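Local coordinates for protein phenylacetaldehyde dehydrogenase (Burkholderia cenocepacia, PDB 4O5H) that probably oxidises phenylacetaldehyde to phenylacetate with NAD+, as a member of the aldehyde dehydrogenase family, at residues L118-P123 with N185-M190; F311-V316 with T354-L359. One frame throughout, in Å; residues are numbered along the deposited sequence.

Contact 1: residues L118-P123 with N185-M190; sequences LDNGKP and NFPLLM. With NA (sodium ion), chain I.
K122 reaches across to the backbone of N185. Its CG sits between the backbone N and the carbonyl carbon (chi1 68°), and the chain runs straight at chi2 and bends at chi3 (72°). The ammonium is thereby carried to N185 O: NZ donates to that oxygen at 2.9 Å, in the carbonyl plane. NZ also forms a salt bridge with D131 of helix 124-145. N185 O has a second donor, N312 ND2.

The two ends of the N120 amide have different partners. Its OD1 accepts from the backbone N of K122 at 2.9 Å, which makes an Asx turn where helix 109-120 ends and G121 takes up positive phi. Its ND2 donates to W184 O and stands 3.3 Å from N185 O.

Van der Waals contacts of nitrogen with carbon are few. The ammonium rests against the F186 ring, with K122 NZ 3.2 Å from F186 CD1, oblique to the ring. The two side chains cross nearly at right angles. P187 CD lies 4.0 Å from N120 ND2.

D119 turns to a sodium ion. The metal takes D119 OD1 at 2.3 Å and D119 O at 2.4 Å, with two waters, V51 O and D212 O. The other carboxylate oxygen, OD2, accepts from L215 N.

W184 to P187 match the Trp-Asn-Phe-Pro motif of aldehyde dehydrogenases. N185 ND2 donates to Q315 O. The bonds to N185 O probably help to hold the backbone of this residue, whose counterpart in relatives contributes its side-chain amide to the oxyanion hole. The lysine charge beside it is probably balanced by D131.

Contact 2: residues F311-V316 with T354-L359; sequences FNQGQV and TQIGPL
With CG anti to the carbonyl carbon (chi1 -61°) and a bend at chi2 (84°), Q313 brings OE1 to the backbone of G357. G357 N donates to Q313 OE1 at 2.9 Å, with an N-H...O angle of 150°; the donor stands above the plane of the amide carbonyl. Q313 CG also lies 3.2 Å from G357 O. A water next to the pair donates to Q355 O at 3.0 Å and has a weak bond from Q313 N. Its very short approach to Q313 OE1 is doubtful.

In the nonpolar part, L359 CD2 meets Q313 CB at 3.9 Å. I356 CG2 approaches Q313 CG from another direction, at 4.3 Å. The end of the Q315 side chain lies against L359.

Two overlapping turns of left-handed backbone are closed by G314 N to F311 O and Q315 N to N312 O. N312 ND2 donates to Q315 O at 3.0 Å.

Residues 311-316 lead directly into the signature cysteine of aldehyde dehydrogenases, probably the active-site one. They join helix 298-310 to strand 320-326. Residues 354-359 run between helix 330-343 and helix 362-378. Q313 gives the one direct hydrogen bond between the two loops; packing and a water add to it.

Both contacts are buried, and they lie side by side with centres about 10 Å apart. Contact 1 is the deeper, its centre about 10 Å from that of the chain, against 14 Å for contact 2. N185 is the main join, gripped from 311-316 at both its carbonyl and its amide. G121 O also packs against P358 CD at 3.5 Å. Contact 1 joins the C-terminal end of helix 109-120 to the N-terminal end of helix 187-201, with a buried lysine and a metal-bound aspartate. Contact 2 uses neither helix: it joins two loops through neutral amides, a water and leucine packing. In 311-316, Q313 faces 354-359 and N312 faces K122 and N185.

Contact 1: residues L118-P123 with N185-M190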
loop_
_atom_site.group_PDB
_atom_site.type_symbol
_atom_site.label_atom_id
_atom_site.label_comp_id
_atom_site.label_asym_id
_atom_site.label_seq_id
_atom_site.Cartn_x
_atom_site.Cartn_y
_atom_site.Cartn_z
ATOM N N LEU A 118 13.921 23.494 21.848
ATOM C CA LEU A 118 13.000 24.516 22.338
ATOM C C LEU A 118 11.545 24.240 21.953
ATOM O O LEU A 118 10.627 24.579 22.693
ATOM C CB LEU A 118 13.410 25.910 21.842
ATOM C CG LEU A 118 14.743 26.416 22.384
ATOM C CD1 LEU A 118 15.215 27.666 21.647
ATOM C CD2 LEU A 118 14.644 26.688 23.876
ATOM N N ASP A 119 11.338 23.707 20.768
ATOM C CA ASP A 119 9.997 23.561 20.189
ATOM C C ASP A 119 9.373 22.267 20.661
ATOM O O ASP A 119 8.201 22.243 21.033
ATOM C CB ASP A 119 10.135 23.608 18.653
ATOM C CG ASP A 119 8.821 23.723 17.927
ATOM O OD1 ASP A 119 7.757 23.929 18.580
ATOM O OD2 ASP A 119 8.837 23.580 16.663
ATOM N N ASN A 120 10.142 21.202 20.633
ATOM C CA ASN A 120 9.661 19.830 20.975
ATOM C C ASN A 120 9.859 19.488 22.451
ATOM O O ASN A 120 9.020 18.789 23.049
ATOM C CB ASN A 120 10.347 18.789 20.077
ATOM C CG ASN A 120 10.350 17.399 20.672
ATOM O OD1 ASN A 120 11.088 17.120 21.587
ATOM N ND2 ASN A 120 9.513 16.526 20.150
ATOM N N GLY A 121 10.953 19.964 23.029
ATOM C CA GLY A 121 11.246 19.744 24.449
ATOM C C GLY A 121 12.370 18.745 24.762
ATOM O O GLY A 121 12.894 18.736 25.890
ATOM N N LYS A 122 12.741 17.917 23.788
ATOM C CA LYS A 122 13.748 16.907 23.996
ATOM C C LYS A 122 15.148 17.485 24.321
ATOM O O LYS A 122 15.462 18.622 23.991
ATOM C CB LYS A 122 13.848 15.962 22.805
ATOM C CG LYS A 122 14.392 16.594 21.517
ATOM C CD LYS A 122 14.466 15.537 20.421
ATOM C CE LYS A 122 13.076 15.181 19.933
ATOM N NZ LYS A 122 13.076 13.908 19.138
ATOM N N PRO A 123 15.989 16.676 25.001
ATOM C CA PRO A 123 17.349 17.147 25.302
ATOM C C PRO A 123 18.104 17.569 24.037
ATOM O O PRO A 123 18.160 16.817 23.052
ATOM C CB PRO A 123 18.001 15.941 25.951
ATOM C CG PRO A 123 16.853 15.162 26.549
ATOM C CD PRO A 123 15.746 15.329 25.531
ATOM N N ASN A 185 6.895 14.247 17.475
ATOM C CA ASN A 185 7.851 13.621 18.415
ATOM C C ASN A 185 9.315 13.637 17.930
ATOM O O ASN A 185 10.221 13.640 18.748
ATOM C CB ASN A 185 7.425 12.205 18.848
ATOM C CG ASN A 185 7.296 11.215 17.691
ATOM O OD1 ASN A 185 6.974 11.596 16.555
ATOM N ND2 ASN A 185 7.487 9.947 17.984
ATOM N N PHE A 186 9.498 13.599 16.607
ATOM C CA PHE A 186 10.813 13.756 15.945
ATOM C C PHE A 186 10.583 14.682 14.717
ATOM O O PHE A 186 10.587 14.216 13.555
ATOM C CB PHE A 186 11.358 12.417 15.469
ATOM C CG PHE A 186 11.643 11.407 16.565
ATOM C CD1 PHE A 186 12.867 11.360 17.152
ATOM C CD2 PHE A 186 10.687 10.509 16.970
ATOM C CE1 PHE A 186 13.164 10.436 18.134
ATOM C CE2 PHE A 186 10.962 9.572 17.983
ATOM C CZ PHE A 186 12.223 9.535 18.553
ATOM N N PRO A 187 10.347 15.969 14.960
ATOM C CA PRO A 187 9.888 16.837 13.858
ATOM C C PRO A 187 10.829 16.911 12.659
ATOM O O PRO A 187 10.412 16.577 11.566
ATOM C CB PRO A 187 9.734 18.189 14.510
ATOM C CG PRO A 187 9.592 17.905 15.985
ATOM C CD PRO A 187 10.424 16.690 16.241
ATOM N N LEU A 188 12.093 17.238 12.862
ATOM C CA LEU A 188 13.017 17.301 11.747
ATOM C C LEU A 188 13.284 15.931 11.122
ATOM O O LEU A 188 13.332 15.797 9.901
ATOM C CB LEU A 188 14.328 17.957 12.189
ATOM C CG LEU A 188 15.365 18.093 11.084
ATOM C CD1 LEU A 188 14.939 19.088 9.988
ATOM C CD2 LEU A 188 16.693 18.526 11.684
ATOM N N LEU A 189 13.520 14.932 11.950
ATOM C CA LEU A 189 13.890 13.626 11.453
ATOM C C LEU A 189 12.756 13.004 10.598
ATOM O O LEU A 189 13.026 12.459 9.513
ATOM C CB LEU A 189 14.242 12.722 12.602
ATOM C CG LEU A 189 14.704 11.293 12.265
ATOM C CD1 LEU A 189 15.951 11.328 11.416
ATOM C CD2 LEU A 189 14.942 10.503 13.534
ATOM N N MET A 190 11.512 13.134 11.057
ATOM C CA MET A 190 10.380 12.589 10.330
ATOM C C MET A 190 10.176 13.360 9.024
ATOM O O MET A 190 9.783 12.777 8.008
ATOM C CB MET A 190 9.087 12.623 11.191
ATOM C CG MET A 190 8.929 11.713 12.428
ATOM S SD MET A 190 9.219 9.997 12.082
ATOM C CE MET A 190 11.017 9.918 12.235
HETATM NA NA NA I . 6.217 23.409 20.265
HETATM O O HOH W 1 4.162 24.669 20.186
HETATM O O HOH W 2 5.291 22.437 22.216
#

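Contact 2: residues F311-V316 with T354-L359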
loop_
_atom_site.group_PDB
_atom_site.type_symbol
_atom_site.label_atom_id
_atom_site.label_comp_id
_atom_site.label_asym_id
_atom_site.label_seq_id
_atom_site.Cartn_x
_atom_site.Cartn_y
_atom_site.Cartn_z
ATOM N N PHE A 311 13.449 6.584 26.464
ATOM C CA PHE A 311 14.021 7.336 25.326
ATOM C C PHE A 311 12.970 8.310 24.771
ATOM O O PHE A 311 11.788 7.949 24.602
ATOM C CB PHE A 311 14.477 6.351 24.244
ATOM C CG PHE A 311 14.780 6.986 22.914
ATOM C CD1 PHE A 311 15.741 7.960 22.814
ATOM C CD2 PHE A 311 14.173 6.523 21.746
ATOM C CE1 PHE A 311 16.013 8.543 21.584
ATOM C CE2 PHE A 311 14.442 7.104 20.502
ATOM C CZ PHE A 311 15.382 8.113 20.438
ATOM N N ASN A 312 13.394 9.548 24.556
ATOM C CA ASN A 312 12.511 10.610 24.071
ATOM C C ASN A 312 11.219 10.744 24.883
ATOM O O ASN A 312 10.146 10.982 24.322
ATOM C CB ASN A 312 12.179 10.388 22.577
ATOM C CG ASN A 312 11.763 11.667 21.867
ATOM O OD1 ASN A 312 12.357 12.725 22.086
ATOM N ND2 ASN A 312 10.713 11.590 21.051
ATOM N N GLN A 313 11.341 10.604 26.201
ATOM C CA GLN A 313 10.216 10.711 27.129
ATOM C C GLN A 313 9.083 9.744 26.801
ATOM O O GLN A 313 7.936 10.011 27.141
ATOM C CB GLN A 313 9.655 12.127 27.175
ATOM C CG GLN A 313 10.623 13.192 27.635
ATOM C CD GLN A 313 11.528 13.757 26.577
ATOM O OE1 GLN A 313 12.705 13.936 26.799
ATOM N NE2 GLN A 313 10.970 14.056 25.407
ATOM N N GLY A 314 9.413 8.609 26.174
ATOM C CA GLY A 314 8.409 7.623 25.775
ATOM C C GLY A 314 7.561 8.048 24.595
ATOM O O GLY A 314 6.612 7.336 24.230
ATOM N N GLN A 315 7.894 9.197 23.979
ATOM C CA GLN A 315 7.133 9.714 22.857
ATOM C C GLN A 315 7.733 9.167 21.567
ATOM O O GLN A 315 8.311 9.887 20.735
ATOM C CB GLN A 315 7.140 11.248 22.872
ATOM C CG GLN A 315 6.451 11.818 24.098
ATOM C CD GLN A 315 6.663 13.288 24.279
ATOM O OE1 GLN A 315 7.752 13.835 24.001
ATOM N NE2 GLN A 315 5.654 13.942 24.748
ATOM N N VAL A 316 7.563 7.867 21.407
ATOM C CA VAL A 316 8.161 7.111 20.337
ATOM C C VAL A 316 7.150 6.031 19.935
ATOM O O VAL A 316 6.626 5.309 20.784
ATOM C CB VAL A 316 9.436 6.422 20.818
ATOM C CG1 VAL A 316 10.142 5.739 19.661
ATOM C CG2 VAL A 316 10.380 7.418 21.490
ATOM N N THR A 354 20.086 17.230 31.474
ATOM C CA THR A 354 18.733 16.708 31.420
ATOM C C THR A 354 18.726 15.382 30.705
ATOM O O THR A 354 19.268 15.261 29.613
ATOM C CB THR A 354 17.780 17.672 30.720
ATOM O OG1 THR A 354 17.501 18.777 31.571
ATOM C CG2 THR A 354 16.467 16.971 30.363
ATOM N N GLN A 355 18.093 14.391 31.305
ATOM C CA GLN A 355 17.859 13.121 30.647
ATOM C C GLN A 355 16.424 12.913 30.228
ATOM O O GLN A 355 16.166 12.185 29.270
ATOM C CB GLN A 355 18.272 11.990 31.581
ATOM C CG GLN A 355 19.718 12.076 31.983
ATOM C CD GLN A 355 20.054 11.101 33.090
ATOM O OE1 GLN A 355 19.642 11.265 34.234
ATOM N NE2 GLN A 355 20.859 10.115 32.763
ATOM N N ILE A 356 15.491 13.517 30.950
ATOM C CA ILE A 356 14.075 13.462 30.633
ATOM C C ILE A 356 13.551 14.894 30.523
ATOM O O ILE A 356 13.550 15.621 31.519
ATOM C CB ILE A 356 13.331 12.721 31.758
ATOM C CG1 ILE A 356 13.603 11.224 31.667
ATOM C CG2 ILE A 356 11.843 12.951 31.724
ATOM C CD1 ILE A 356 12.795 10.517 30.598
ATOM N N GLY A 357 13.143 15.287 29.312
ATOM C CA GLY A 357 12.492 16.562 29.106
ATOM C C GLY A 357 11.010 16.516 29.453
ATOM O O GLY A 357 10.509 15.491 29.874
ATOM N N PRO A 358 10.292 17.621 29.241
ATOM C CA PRO A 358 8.825 17.641 29.414
ATOM C C PRO A 358 8.167 16.941 28.246
ATOM O O PRO A 358 8.828 16.680 27.227
ATOM C CB PRO A 358 8.498 19.152 29.361
ATOM C CG PRO A 358 9.520 19.685 28.425
ATOM C CD PRO A 358 10.786 18.883 28.692
ATOM N N LEU A 359 6.889 16.668 28.369
ATOM C CA LEU A 359 6.100 16.245 27.257
ATOM C C LEU A 359 5.806 17.451 26.381
ATOM O O LEU A 359 5.974 18.587 26.798
ATOM C CB LEU A 359 4.835 15.535 27.753
ATOM C CG LEU A 359 5.055 14.397 28.763
ATOM C CD1 LEU A 359 3.763 13.623 29.000
ATOM C CD2 LEU A 359 6.147 13.424 28.334
HETATM O O HOH W 3 14.159 11.867 27.005
#